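Long-range contacts in outer membrane porin protein 32 (Delftia acidovorans, PDB 2FGQ), which forms anion-selective channels across the outer membrane of Delftia acidovorans as a homotrimeric porin: residues Y16-A21 with S320-Q325; Q160-A165 with K193-G198; R203-L208 with L222-K227. All blocks are in the same frame, centred on the assembly; numbering follows the deposited sequence.

Contact 1: residues Y16-A21 with S320-Q325; sequences YVNKDA and SQTGVQ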
ATOM      1  N   TYR A  16     -27.803   1.284   4.814  1.00 13.07           N
ATOM      2  CA  TYR A  16     -28.777   0.238   4.983  1.00 13.57           C
ATOM      3  C   TYR A  16     -29.357  -0.129   3.627  1.00 12.93           C
ATOM      4  O   TYR A  16     -29.665   0.743   2.812  1.00 14.02           O
ATOM      5  CB  TYR A  16     -29.890   0.766   5.876  1.00 14.63           C
ATOM      6  CG  TYR A  16     -31.164  -0.039   5.899  1.00 17.45           C
ATOM      7  CD1 TYR A  16     -32.174   0.201   4.983  1.00 18.56           C
ATOM      8  CD2 TYR A  16     -31.351  -1.037   6.832  1.00 18.38           C
ATOM      9  CE1 TYR A  16     -33.362  -0.532   5.010  1.00 19.44           C
ATOM     10  CE2 TYR A  16     -32.540  -1.773   6.880  1.00 18.37           C
ATOM     11  CZ  TYR A  16     -33.520  -1.516   5.957  1.00 19.38           C
ATOM     12  OH  TYR A  16     -34.676  -2.246   5.964  1.00 25.55           O
ATOM     13  N   VAL A  17     -29.540  -1.419   3.415  1.00 12.61           N
ATOM     14  CA  VAL A  17     -30.411  -1.920   2.348  1.00 13.10           C
ATOM     15  C   VAL A  17     -31.401  -2.916   2.966  1.00 13.94           C
ATOM     16  O   VAL A  17     -31.101  -3.625   3.918  1.00 14.73           O
ATOM     17  CB  VAL A  17     -29.669  -2.588   1.188  1.00 14.68           C
ATOM     18  CG1 VAL A  17     -28.838  -1.569   0.383  1.00 16.21           C
ATOM     19  CG2 VAL A  17     -28.827  -3.758   1.683  1.00 14.80           C
ATOM     20  N   ASN A  18     -32.609  -2.936   2.431  1.00 13.43           N
ATOM     21  CA  ASN A  18     -33.640  -3.800   3.010  1.00 14.95           C
ATOM     22  C   ASN A  18     -33.552  -5.268   2.597  1.00 15.58           C
ATOM     23  O   ASN A  18     -34.095  -6.149   3.255  1.00 17.23           O
ATOM     24  CB  ASN A  18     -35.042  -3.198   2.834  1.00 14.68           C
ATOM     25  CG  ASN A  18     -35.584  -3.214   1.412  1.00 16.00           C
ATOM     26  OD1 ASN A  18     -36.843  -3.087   1.200  1.00 23.62           O
ATOM     27  ND2 ASN A  18     -34.732  -3.365   0.458  1.00 12.05           N
ATOM     28  N   LYS A  19     -32.844  -5.561   1.530  1.00 17.08           N
ATOM     29  CA  LYS A  19     -32.644  -6.945   1.123  1.00 18.73           C
ATOM     30  C   LYS A  19     -31.310  -7.155   0.442  1.00 17.86           C
ATOM     31  O   LYS A  19     -30.810  -6.276  -0.284  1.00 18.28           O
ATOM     32  CB  LYS A  19     -33.740  -7.444   0.179  1.00 21.14           C
ATOM     33  CG  LYS A  19     -34.374  -6.502  -0.662  1.00 24.63           C
ATOM     34  CD  LYS A  19     -35.652  -7.139  -1.278  1.00 24.21           C
ATOM     35  CE  LYS A  19     -36.958  -6.723  -0.605  1.00 24.17           C
ATOM     36  NZ  LYS A  19     -38.089  -6.659  -1.598  1.00 24.52           N
ATOM     37  N   ASP A  20     -30.777  -8.348   0.640  1.00 17.99           N
ATOM     38  CA  ASP A  20     -29.585  -8.820  -0.032  1.00 18.52           C
ATOM     39  C   ASP A  20     -29.976 -10.018  -0.901  1.00 19.56           C
ATOM     40  O   ASP A  20     -31.148 -10.184  -1.188  1.00 20.88           O
ATOM     41  CB  ASP A  20     -28.501  -9.126   0.995  1.00 19.20           C
ATOM     42  CG  ASP A  20     -28.834 -10.280   1.906  1.00 20.03           C
ATOM     43  OD1 ASP A  20     -29.850 -10.994   1.693  1.00 20.57           O
ATOM     44  OD2 ASP A  20     -28.110 -10.513   2.912  1.00 22.37           O
ATOM     45  N   ALA A  21     -29.024 -10.838  -1.311  1.00 20.38           N
ATOM     46  CA  ALA A  21     -29.321 -11.941  -2.241  1.00 22.40           C
ATOM     47  C   ALA A  21     -30.197 -13.030  -1.629  1.00 24.39           C
ATOM     48  O   ALA A  21     -30.833 -13.802  -2.359  1.00 24.98           O
ATOM     49  CB  ALA A  21     -28.032 -12.535  -2.788  1.00 23.17           C
ATOM     50  N   SER A 320     -37.711  -5.582  -5.469  1.00 17.14           N
ATOM     51  CA  SER A 320     -37.414  -4.183  -5.313  1.00 17.48           C
ATOM     52  C   SER A 320     -36.544  -4.072  -4.069  1.00 17.37           C
ATOM     53  O   SER A 320     -36.739  -4.800  -3.095  1.00 20.63           O
ATOM     54  CB  SER A 320     -38.693  -3.382  -5.096  1.00 18.42           C
ATOM     55  OG  SER A 320     -39.510  -3.416  -6.263  1.00 23.79           O
ATOM     56  N   GLN A 321     -35.616  -3.134  -4.084  1.00 15.51           N
ATOM     57  CA  GLN A 321     -34.720  -2.892  -2.959  1.00 14.15           C
ATOM     58  C   GLN A 321     -34.697  -1.398  -2.636  1.00 14.23           C
ATOM     59  O   GLN A 321     -34.682  -0.551  -3.513  1.00 14.64           O
ATOM     60  CB  GLN A 321     -33.337  -3.357  -3.346  1.00 14.90           C
ATOM     61  CG  GLN A 321     -32.330  -3.452  -2.212  1.00 14.08           C
ATOM     62  CD  GLN A 321     -30.880  -3.561  -2.732  1.00 14.12           C
ATOM     63  OE1 GLN A 321     -30.028  -4.275  -2.153  1.00 18.48           O
ATOM     64  NE2 GLN A 321     -30.612  -2.854  -3.805  1.00 12.06           N
ATOM     65  N   THR A 322     -34.702  -1.088  -1.348  1.00 14.21           N
ATOM     66  CA  THR A 322     -34.570   0.259  -0.868  1.00 14.54           C
ATOM     67  C   THR A 322     -33.255   0.389  -0.132  1.00 14.41           C
ATOM     68  O   THR A 322     -32.871  -0.493   0.625  1.00 15.37           O
ATOM     69  CB  THR A 322     -35.740   0.572   0.082  1.00 16.03           C
ATOM     70  OG1 THR A 322     -36.974   0.369  -0.621  1.00 19.70           O
ATOM     71  CG2 THR A 322     -35.767   2.031   0.482  1.00 19.15           C
ATOM     72  N   GLY A 323     -32.606   1.519  -0.319  1.00 13.36           N
ATOM     73  CA  GLY A 323     -31.355   1.796   0.373  1.00 13.05           C
ATOM     74  C   GLY A 323     -31.255   3.217   0.846  1.00 12.74           C
ATOM     75  O   GLY A 323     -31.879   4.134   0.305  1.00 12.96           O
ATOM     76  N   VAL A 324     -30.459   3.394   1.890  1.00 13.22           N
ATOM     77  CA  VAL A 324     -30.228   4.693   2.500  1.00 13.75           C
ATOM     78  C   VAL A 324     -28.732   4.778   2.844  1.00 12.69           C
ATOM     79  O   VAL A 324     -28.136   3.795   3.312  1.00 13.47           O
ATOM     80  CB  VAL A 324     -31.024   4.836   3.843  1.00 15.43           C
ATOM     81  CG1 VAL A 324     -30.843   6.236   4.413  1.00 18.16           C
ATOM     82  CG2 VAL A 324     -32.449   4.514   3.634  1.00 19.32           C
ATOM     83  N   GLN A 325     -28.158   5.967   2.675  1.00 12.54           N
ATOM     84  CA  GLN A 325     -26.777   6.267   3.119  1.00 12.41           C
ATOM     85  C   GLN A 325     -26.820   7.643   3.741  1.00 13.03           C
ATOM     86  O   GLN A 325     -27.400   8.577   3.159  1.00 14.30           O
ATOM     87  CB  GLN A 325     -25.792   6.370   1.946  1.00 14.39           C
ATOM     88  CG  GLN A 325     -25.406   5.137   1.306  1.00 17.08           C
ATOM     89  CD  GLN A 325     -24.463   5.356   0.135  1.00 15.04           C
ATOM     90  OE1 GLN A 325     -24.725   6.223  -0.700  1.00 15.03           O
ATOM     91  NE2 GLN A 325     -23.410   4.552   0.050  1.00 13.08           N
TER
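Y16 and V324 exchange two backbone hydrogen bonds, Y16 N to V324 O and V324 N to Y16 O, each 2.9 Å long. Y16 O is held a second time by a C-H contact from G323 CA at 3.1 Å. One residue further, V17 and G323 form a non-hydrogen-bonded pair with their CA atoms 4.3 Å apart. T322 O then receives N18 N in a 3.0 Å hydrogen bond, together with a C-H contact from V17 CA at 3.3 Å.

These antiparallel pairs belong to the seam of the 16-stranded porin barrel, where the first strand, 4-17, meets the last, 320-331. Regular strand geometry stops at V17 on the first segment, and beyond N18 side chains take over from backbone pairing. The K19 chain is bent at chi3 (101°) and again at chi4, which brings CE and then NZ round to the opposite strand. NZ donates to S320 O over 2.7 Å in the carbonyl plane, while K19 CE lies 3.2 Å from the same S320 O. The K19 and Q321 side chains pass one another running opposite ways, and those of N18 and T322 cross at a slant. The side chains of Y16 and V324 share the partly exposed face of the sheet; V17 is buried on the other.

Around this first shell, E319 forms a salt bridge with K19 NZ, giving the ammonium a charged partner besides the S320 carbonyl. D20, turned away from the last strand, pairs through OD2 with R26 and with K159 of a neighbouring subunit, which places the seam beside the trimer interface. V17 bonds through its backbone to R26, and G323 to A293, continuing the sheet on either side of the seam.

Contact 2: residues Q160-A165 with K193-G198; sequences QTIGTA and KTAVGG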
ATOM      1  N   GLN A 160      -2.311 -10.006 -23.215  1.00 14.65           N
ATOM      2  CA  GLN A 160      -3.021 -10.661 -22.131  1.00 13.57           C
ATOM      3  C   GLN A 160      -4.004 -11.678 -22.752  1.00 14.21           C
ATOM      4  O   GLN A 160      -4.797 -11.349 -23.617  1.00 13.47           O
ATOM      5  CB  GLN A 160      -3.776  -9.693 -21.212  1.00 14.38           C
ATOM      6  CG  GLN A 160      -4.458 -10.452 -20.098  1.00 16.67           C
ATOM      7  CD  GLN A 160      -5.405  -9.671 -19.234  1.00 16.64           C
ATOM      8  OE1 GLN A 160      -6.040 -10.261 -18.355  1.00 21.72           O
ATOM      9  NE2 GLN A 160      -5.521  -8.377 -19.458  1.00 16.49           N
ATOM     10  N   THR A 161      -3.947 -12.913 -22.296  1.00 14.98           N
ATOM     11  CA  THR A 161      -4.662 -14.001 -22.901  1.00 15.65           C
ATOM     12  C   THR A 161      -5.555 -14.696 -21.900  1.00 15.88           C
ATOM     13  O   THR A 161      -5.112 -15.126 -20.826  1.00 16.13           O
ATOM     14  CB  THR A 161      -3.663 -14.972 -23.512  1.00 16.73           C
ATOM     15  OG1 THR A 161      -2.964 -14.314 -24.588  1.00 16.75           O
ATOM     16  CG2 THR A 161      -4.347 -16.167 -24.188  1.00 19.21           C
ATOM     17  N   ILE A 162      -6.836 -14.799 -22.251  1.00 14.84           N
ATOM     18  CA  ILE A 162      -7.817 -15.569 -21.500  1.00 15.30           C
ATOM     19  C   ILE A 162      -8.584 -16.371 -22.539  1.00 15.23           C
ATOM     20  O   ILE A 162      -9.316 -15.816 -23.384  1.00 14.55           O
ATOM     21  CB  ILE A 162      -8.777 -14.704 -20.663  1.00 15.63           C
ATOM     22  CG1 ILE A 162      -8.008 -13.817 -19.665  1.00 16.98           C
ATOM     23  CG2 ILE A 162      -9.795 -15.565 -19.890  1.00 16.61           C
ATOM     24  CD1 ILE A 162      -8.943 -12.871 -18.893  1.00 17.43           C
ATOM     25  N   GLY A 163      -8.440 -17.690 -22.466  1.00 15.42           N
ATOM     26  CA  GLY A 163      -9.104 -18.560 -23.410  1.00 15.36           C
ATOM     27  C   GLY A 163      -8.738 -18.190 -24.838  1.00 15.60           C
ATOM     28  O   GLY A 163      -7.555 -18.070 -25.149  1.00 15.76           O
ATOM     29  N   THR A 164      -9.733 -17.937 -25.690  1.00 15.44           N
ATOM     30  CA  THR A 164      -9.452 -17.616 -27.094  1.00 15.29           C
ATOM     31  C   THR A 164      -9.175 -16.136 -27.353  1.00 15.70           C
ATOM     32  O   THR A 164      -8.934 -15.754 -28.482  1.00 17.06           O
ATOM     33  CB  THR A 164     -10.584 -18.052 -28.014  1.00 15.67           C
ATOM     34  OG1 THR A 164     -11.782 -17.346 -27.669  1.00 14.60           O
ATOM     35  CG2 THR A 164     -10.859 -19.553 -27.845  1.00 17.53           C
ATOM     36  N   ALA A 165      -9.211 -15.313 -26.309  1.00 15.10           N
ATOM     37  CA  ALA A 165      -8.890 -13.893 -26.425  1.00 15.54           C
ATOM     38  C   ALA A 165      -7.414 -13.673 -26.100  1.00 14.75           C
ATOM     39  O   ALA A 165      -6.997 -14.009 -25.009  1.00 16.72           O
ATOM     40  CB  ALA A 165      -9.735 -13.101 -25.473  1.00 15.65           C
ATOM     41  N   LYS A 193     -11.411  -5.093 -25.773  1.00 11.62           N
ATOM     42  CA  LYS A 193     -11.307  -6.528 -26.005  1.00 12.08           C
ATOM     43  C   LYS A 193     -11.407  -7.250 -24.658  1.00 12.59           C
ATOM     44  O   LYS A 193     -10.748  -6.889 -23.696  1.00 12.86           O
ATOM     45  CB  LYS A 193      -9.991  -6.867 -26.691  1.00 12.77           C
ATOM     46  CG  LYS A 193      -9.828  -6.289 -28.081  1.00 15.06           C
ATOM     47  CD  LYS A 193     -10.750  -6.949 -29.072  1.00 18.32           C
ATOM     48  CE  LYS A 193     -10.645  -6.397 -30.480  1.00 23.34           C
ATOM     49  NZ  LYS A 193     -11.460  -7.282 -31.418  1.00 23.04           N
ATOM     50  N   THR A 194     -12.173  -8.322 -24.627  1.00 11.58           N
ATOM     51  CA  THR A 194     -12.313  -9.123 -23.443  1.00 12.50           C
ATOM     52  C   THR A 194     -12.610 -10.573 -23.747  1.00 11.54           C
ATOM     53  O   THR A 194     -12.447 -11.029 -24.879  1.00 12.22           O
ATOM     54  CB  THR A 194     -13.311  -8.466 -22.513  1.00 12.32           C
ATOM     55  OG1 THR A 194     -13.229  -9.075 -21.200  1.00 14.81           O
ATOM     56  CG2 THR A 194     -14.762  -8.534 -22.989  1.00 13.15           C
ATOM     57  N   ALA A 195     -13.029 -11.296 -22.722  1.00 12.34           N
ATOM     58  CA  ALA A 195     -13.523 -12.662 -22.871  1.00 13.06           C
ATOM     59  C   ALA A 195     -14.708 -12.848 -21.959  1.00 13.21           C
ATOM     60  O   ALA A 195     -14.758 -12.248 -20.889  1.00 13.05           O
ATOM     61  CB  ALA A 195     -12.409 -13.706 -22.572  1.00 14.63           C
ATOM     62  N   VAL A 196     -15.631 -13.711 -22.361  1.00 12.69           N
ATOM     63  CA  VAL A 196     -16.747 -14.113 -21.510  1.00 12.77           C
ATOM     64  C   VAL A 196     -16.778 -15.615 -21.569  1.00 13.60           C
ATOM     65  O   VAL A 196     -16.804 -16.208 -22.665  1.00 14.47           O
ATOM     66  CB  VAL A 196     -18.060 -13.559 -22.061  1.00 13.05           C
ATOM     67  CG1 VAL A 196     -19.201 -14.113 -21.200  1.00 14.25           C
ATOM     68  CG2 VAL A 196     -18.045 -12.029 -22.075  1.00 14.58           C
ATOM     69  N   GLY A 197     -16.715 -16.256 -20.409  1.00 15.00           N
ATOM     70  CA  GLY A 197     -16.612 -17.703 -20.376  1.00 15.23           C
ATOM     71  C   GLY A 197     -15.454 -18.309 -21.149  1.00 14.56           C
ATOM     72  O   GLY A 197     -15.568 -19.432 -21.638  1.00 16.61           O
ATOM     73  N   GLY A 198     -14.336 -17.590 -21.257  1.00 13.79           N
ATOM     74  CA  GLY A 198     -13.183 -18.018 -21.998  1.00 14.26           C
ATOM     75  C   GLY A 198     -13.232 -17.816 -23.503  1.00 13.77           C
ATOM     76  O   GLY A 198     -12.326 -18.230 -24.204  1.00 15.67           O
TER
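T164 and G163, the two central residues of a type II' beta turn spanning I162 to A165, meet G198 in the tight connection after strand 183-196. The turn sits in the loop between strands 148-155 and 171-179 of the porin barrel, at the end that by family topology is probably extracellular.

A single hydrogen bond links the segments: T164 N donates to G198 O at 3.0 Å, tilted 27° from the carbonyl plane. A weaker C-H contact supports it: G163 is a glycine with positive phi (56°), and its CA, carrying no side chain, comes within 3.3 Å of G198 O. Within the turn, I162 and A165 bond to each other in both directions through their backbones, which fixes how T164 N is presented. The T164 hydroxyl, set between the backbone N and the carbonyl carbon (chi1 62°), is hydrogen-bonded to A200 N, outside the segments.

Apolar contact is small and centres on A195. Its methyl points toward the turn, with A195 CB 4.0 Å from A165 CB and 4.2 Å from I162 CG2, the branch lying anti to the backbone N of I162. Q125 flanks the same patch, touching I162 and A195 and accepting from G198 N through OE1. T194 points its CB away from the turn, and its OG1 hydrogen-bonds D129 OD2, yet its carbonyl still takes part: A165 CB rests 3.5 Å from T194 O.

Contact 3: residues R203-L208 with L222-K227; sequences RDEITL and LLQQTK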
ATOM      1  N   ARG A 203     -16.331  -5.576 -26.225  1.00 12.31           N
ATOM      2  CA  ARG A 203     -17.207  -4.762 -25.421  1.00 12.33           C
ATOM      3  C   ARG A 203     -17.311  -3.415 -26.136  1.00 12.13           C
ATOM      4  O   ARG A 203     -16.388  -2.606 -26.109  1.00 13.06           O
ATOM      5  CB  ARG A 203     -16.626  -4.579 -24.006  1.00 11.91           C
ATOM      6  CG  ARG A 203     -17.491  -3.806 -23.046  1.00 13.72           C
ATOM      7  CD  ARG A 203     -16.755  -3.398 -21.785  1.00 13.54           C
ATOM      8  NE  ARG A 203     -17.634  -2.981 -20.695  1.00 12.81           N
ATOM      9  CZ  ARG A 203     -18.286  -1.814 -20.663  1.00 13.98           C
ATOM     10  NH1 ARG A 203     -18.108  -0.901 -21.625  1.00 13.40           N
ATOM     11  NH2 ARG A 203     -19.068  -1.550 -19.637  1.00 14.95           N
ATOM     12  N   ASP A 204     -18.469  -3.173 -26.740  1.00 11.88           N
ATOM     13  CA  ASP A 204     -18.737  -1.967 -27.525  1.00 12.73           C
ATOM     14  C   ASP A 204     -19.651  -1.052 -26.712  1.00 12.61           C
ATOM     15  O   ASP A 204     -20.633  -1.516 -26.166  1.00 14.71           O
ATOM     16  CB  ASP A 204     -19.447  -2.336 -28.849  1.00 13.09           C
ATOM     17  CG  ASP A 204     -18.636  -3.224 -29.722  1.00 16.48           C
ATOM     18  OD1 ASP A 204     -17.381  -3.186 -29.623  1.00 16.72           O
ATOM     19  OD2 ASP A 204     -19.171  -3.984 -30.571  1.00 21.43           O
ATOM     20  N   GLU A 205     -19.354   0.234 -26.651  1.00 11.39           N
ATOM     21  CA  GLU A 205     -20.126   1.162 -25.840  1.00 11.93           C
ATOM     22  C   GLU A 205     -20.278   2.479 -26.581  1.00 11.98           C
ATOM     23  O   GLU A 205     -19.307   3.086 -27.018  1.00 12.88           O
ATOM     24  CB  GLU A 205     -19.372   1.400 -24.545  1.00 12.64           C
ATOM     25  CG  GLU A 205     -20.040   2.187 -23.441  1.00 13.87           C
ATOM     26  CD  GLU A 205     -19.011   2.579 -22.392  1.00 18.71           C
ATOM     27  OE1 GLU A 205     -18.969   1.885 -21.341  1.00 15.72           O
ATOM     28  OE2 GLU A 205     -18.220   3.549 -22.650  1.00 17.53           O
ATOM     29  N   ILE A 206     -21.517   2.921 -26.705  1.00 11.86           N
ATOM     30  CA  ILE A 206     -21.833   4.225 -27.258  1.00 13.51           C
ATOM     31  C   ILE A 206     -22.635   4.976 -26.201  1.00 11.85           C
ATOM     32  O   ILE A 206     -23.596   4.440 -25.634  1.00 12.08           O
ATOM     33  CB  ILE A 206     -22.575   4.107 -28.596  1.00 15.02           C
ATOM     34  CG1 ILE A 206     -22.868   5.506 -29.138  1.00 15.56           C
ATOM     35  CG2 ILE A 206     -23.859   3.401 -28.415  1.00 17.94           C
ATOM     36  CD1 ILE A 206     -23.275   5.540 -30.573  1.00 20.03           C
ATOM     37  N   THR A 207     -22.247   6.208 -25.933  1.00 11.73           N
ATOM     38  CA  THR A 207     -22.819   6.988 -24.847  1.00 12.63           C
ATOM     39  C   THR A 207     -23.072   8.426 -25.286  1.00 13.73           C
ATOM     40  O   THR A 207     -22.215   9.040 -25.905  1.00 14.14           O
ATOM     41  CB  THR A 207     -21.855   7.021 -23.640  1.00 13.96           C
ATOM     42  OG1 THR A 207     -21.385   5.707 -23.354  1.00 15.10           O
ATOM     43  CG2 THR A 207     -22.584   7.476 -22.384  1.00 14.72           C
ATOM     44  N   LEU A 208     -24.266   8.944 -25.008  1.00 13.22           N
ATOM     45  CA  LEU A 208     -24.619  10.323 -25.294  1.00 14.38           C
ATOM     46  C   LEU A 208     -25.076  10.991 -24.020  1.00 14.90           C
ATOM     47  O   LEU A 208     -25.921  10.455 -23.349  1.00 16.35           O
ATOM     48  CB  LEU A 208     -25.734  10.348 -26.363  1.00 15.62           C
ATOM     49  CG  LEU A 208     -26.176  11.731 -26.819  1.00 19.01           C
ATOM     50  CD1 LEU A 208     -25.101  12.445 -27.588  1.00 21.79           C
ATOM     51  CD2 LEU A 208     -27.465  11.627 -27.665  1.00 22.13           C
ATOM     52  N   LEU A 222     -28.480  11.059 -19.858  1.00 18.83           N
ATOM     53  CA  LEU A 222     -27.448  10.157 -20.403  1.00 17.72           C
ATOM     54  C   LEU A 222     -28.235   9.001 -21.058  1.00 16.97           C
ATOM     55  O   LEU A 222     -29.209   8.504 -20.481  1.00 15.88           O
ATOM     56  CB  LEU A 222     -26.583   9.575 -19.278  1.00 21.12           C
ATOM     57  CG  LEU A 222     -25.202  10.102 -18.827  1.00 21.61           C
ATOM     58  CD1 LEU A 222     -24.717   9.391 -17.573  1.00 27.04           C
ATOM     59  CD2 LEU A 222     -24.114   9.951 -19.890  1.00 17.77           C
ATOM     60  N   LEU A 223     -27.795   8.586 -22.238  1.00 15.91           N
ATOM     61  CA  LEU A 223     -28.232   7.354 -22.899  1.00 16.40           C
ATOM     62  C   LEU A 223     -26.990   6.544 -23.233  1.00 14.50           C
ATOM     63  O   LEU A 223     -25.998   7.098 -23.682  1.00 14.69           O
ATOM     64  CB  LEU A 223     -28.917   7.686 -24.222  1.00 18.97           C
ATOM     65  CG  LEU A 223     -30.044   8.687 -24.166  1.00 25.05           C
ATOM     66  CD1 LEU A 223     -30.341   9.131 -25.568  1.00 29.19           C
ATOM     67  CD2 LEU A 223     -31.244   8.007 -23.512  1.00 29.56           C
ATOM     68  N   GLN A 224     -27.059   5.230 -23.083  1.00 13.05           N
ATOM     69  CA  GLN A 224     -25.927   4.397 -23.366  1.00 12.32           C
ATOM     70  C   GLN A 224     -26.362   3.030 -23.835  1.00 12.41           C
ATOM     71  O   GLN A 224     -27.300   2.458 -23.282  1.00 14.90           O
ATOM     72  CB  GLN A 224     -25.061   4.199 -22.100  1.00 12.89           C
ATOM     73  CG  GLN A 224     -23.729   3.517 -22.340  1.00 13.40           C
ATOM     74  CD  GLN A 224     -22.908   3.445 -21.064  1.00 14.91           C
ATOM     75  OE1 GLN A 224     -21.807   4.056 -20.977  1.00 18.51           O
ATOM     76  NE2 GLN A 224     -23.424   2.739 -20.062  1.00 13.74           N
ATOM     77  N   GLN A 225     -25.678   2.521 -24.854  1.00 11.64           N
ATOM     78  CA  GLN A 225     -25.807   1.118 -25.250  1.00 11.62           C
ATOM     79  C   GLN A 225     -24.471   0.453 -25.087  1.00 11.97           C
ATOM     80  O   GLN A 225     -23.472   0.930 -25.623  1.00 11.83           O
ATOM     81  CB  GLN A 225     -26.290   0.953 -26.687  1.00 12.52           C
ATOM     82  CG  GLN A 225     -26.436  -0.493 -27.055  1.00 15.31           C
ATOM     83  CD  GLN A 225     -27.084  -0.686 -28.406  1.00 18.85           C
ATOM     84  OE1 GLN A 225     -26.387  -0.840 -29.400  1.00 25.18           O
ATOM     85  NE2 GLN A 225     -28.409  -0.635 -28.459  1.00 22.53           N
ATOM     86  N   THR A 226     -24.469  -0.641 -24.316  1.00 11.80           N
ATOM     87  CA  THR A 226     -23.275  -1.445 -24.113  1.00 12.42           C
ATOM     88  C   THR A 226     -23.560  -2.829 -24.665  1.00 12.72           C
ATOM     89  O   THR A 226     -24.526  -3.478 -24.249  1.00 14.26           O
ATOM     90  CB  THR A 226     -23.016  -1.544 -22.636  1.00 12.25           C
ATOM     91  OG1 THR A 226     -22.875  -0.220 -22.108  1.00 14.92           O
ATOM     92  CG2 THR A 226     -21.676  -2.220 -22.397  1.00 13.64           C
ATOM     93  N   LYS A 227     -22.737  -3.279 -25.598  1.00 11.81           N
ATOM     94  CA  LYS A 227     -22.928  -4.589 -26.210  1.00 14.09           C
ATOM     95  C   LYS A 227     -21.655  -5.409 -26.041  1.00 13.28           C
ATOM     96  O   LYS A 227     -20.598  -4.998 -26.515  1.00 15.82           O
ATOM     97  CB  LYS A 227     -23.218  -4.408 -27.711  1.00 15.84           C
ATOM     98  CG  LYS A 227     -23.535  -5.668 -28.476  1.00 22.36           C
ATOM     99  CD  LYS A 227     -24.152  -5.438 -29.900  1.00 27.55           C
ATOM    100  CE  LYS A 227     -24.069  -4.028 -30.389  1.00 32.50           C
ATOM    101  NZ  LYS A 227     -24.169  -3.982 -31.939  1.00 37.30           N
TER
HETATM  102  O   HOH W   1     -21.004   0.495 -20.254  1.00 16.15           O
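R203, E205 and T226 grip one water molecule above the sheet, linking side chains of the two strands: it accepts from R203 NH2 at 2.9 Å, donates to E205 OE1 at 2.7 Å, and lies 2.7 Å from T226 OG1. E205 OE1 is also taken by R203 NH1 in a 2.9 Å salt bridge that lies near the guanidinium plane but enters from above the carboxylate, 56° out of its plane. T226 CG2 sits over one guanidinium face, 3.8 Å from R203 CZ and offset toward the rim. D129 O and R119 O, accepting from NE and NH2, further fix the group.

Next along this face, T207 OG1 donates to Q224 OE1 over 2.9 Å, in the amide plane and on a lone pair; the two side chains run side by side. The planes of the Q224 amide and the E205 carboxylate are turned only 16° from parallel, with E205 CD 3.5 Å from Q224 OE1.

The strands form an antiparallel hairpin of the barrel wall, with paired backbone bonds at D204/K227, I206/Q225 and L208/L223. I206, L208 and L223 lie on the surface, where L208 CD2 meets L223 CD1 at 4.3 Å. The buried polar face instead packs on F118 and helix 96-101. Two donors on OE1 and an arginine beside it would be expected to keep E205 ionised, with R203 offsetting at least part of its charge.

Overall arrangement
All three contacts belong to the one 16-stranded antiparallel barrel. Contact 1 joins its first and last strands, and the chain between its segments contains contact 2 and then contact 3, which follow in series. Contact 3 pairs strands 199-213 and 218-230 in the wall. Contact 2 ties a loop to strand 183-196, the sheet neighbour of 199-213, so these two come within about 4 Å at their nearest atoms, though their centres are 21 Å apart. Contact 1 is more remote, its centre 34 Å from that of contact 2 and 27 Å from that of contact 3. Contact 1 thus closes the channel wall that contact 3 helps build, and contact 2 holds a loop at its rim.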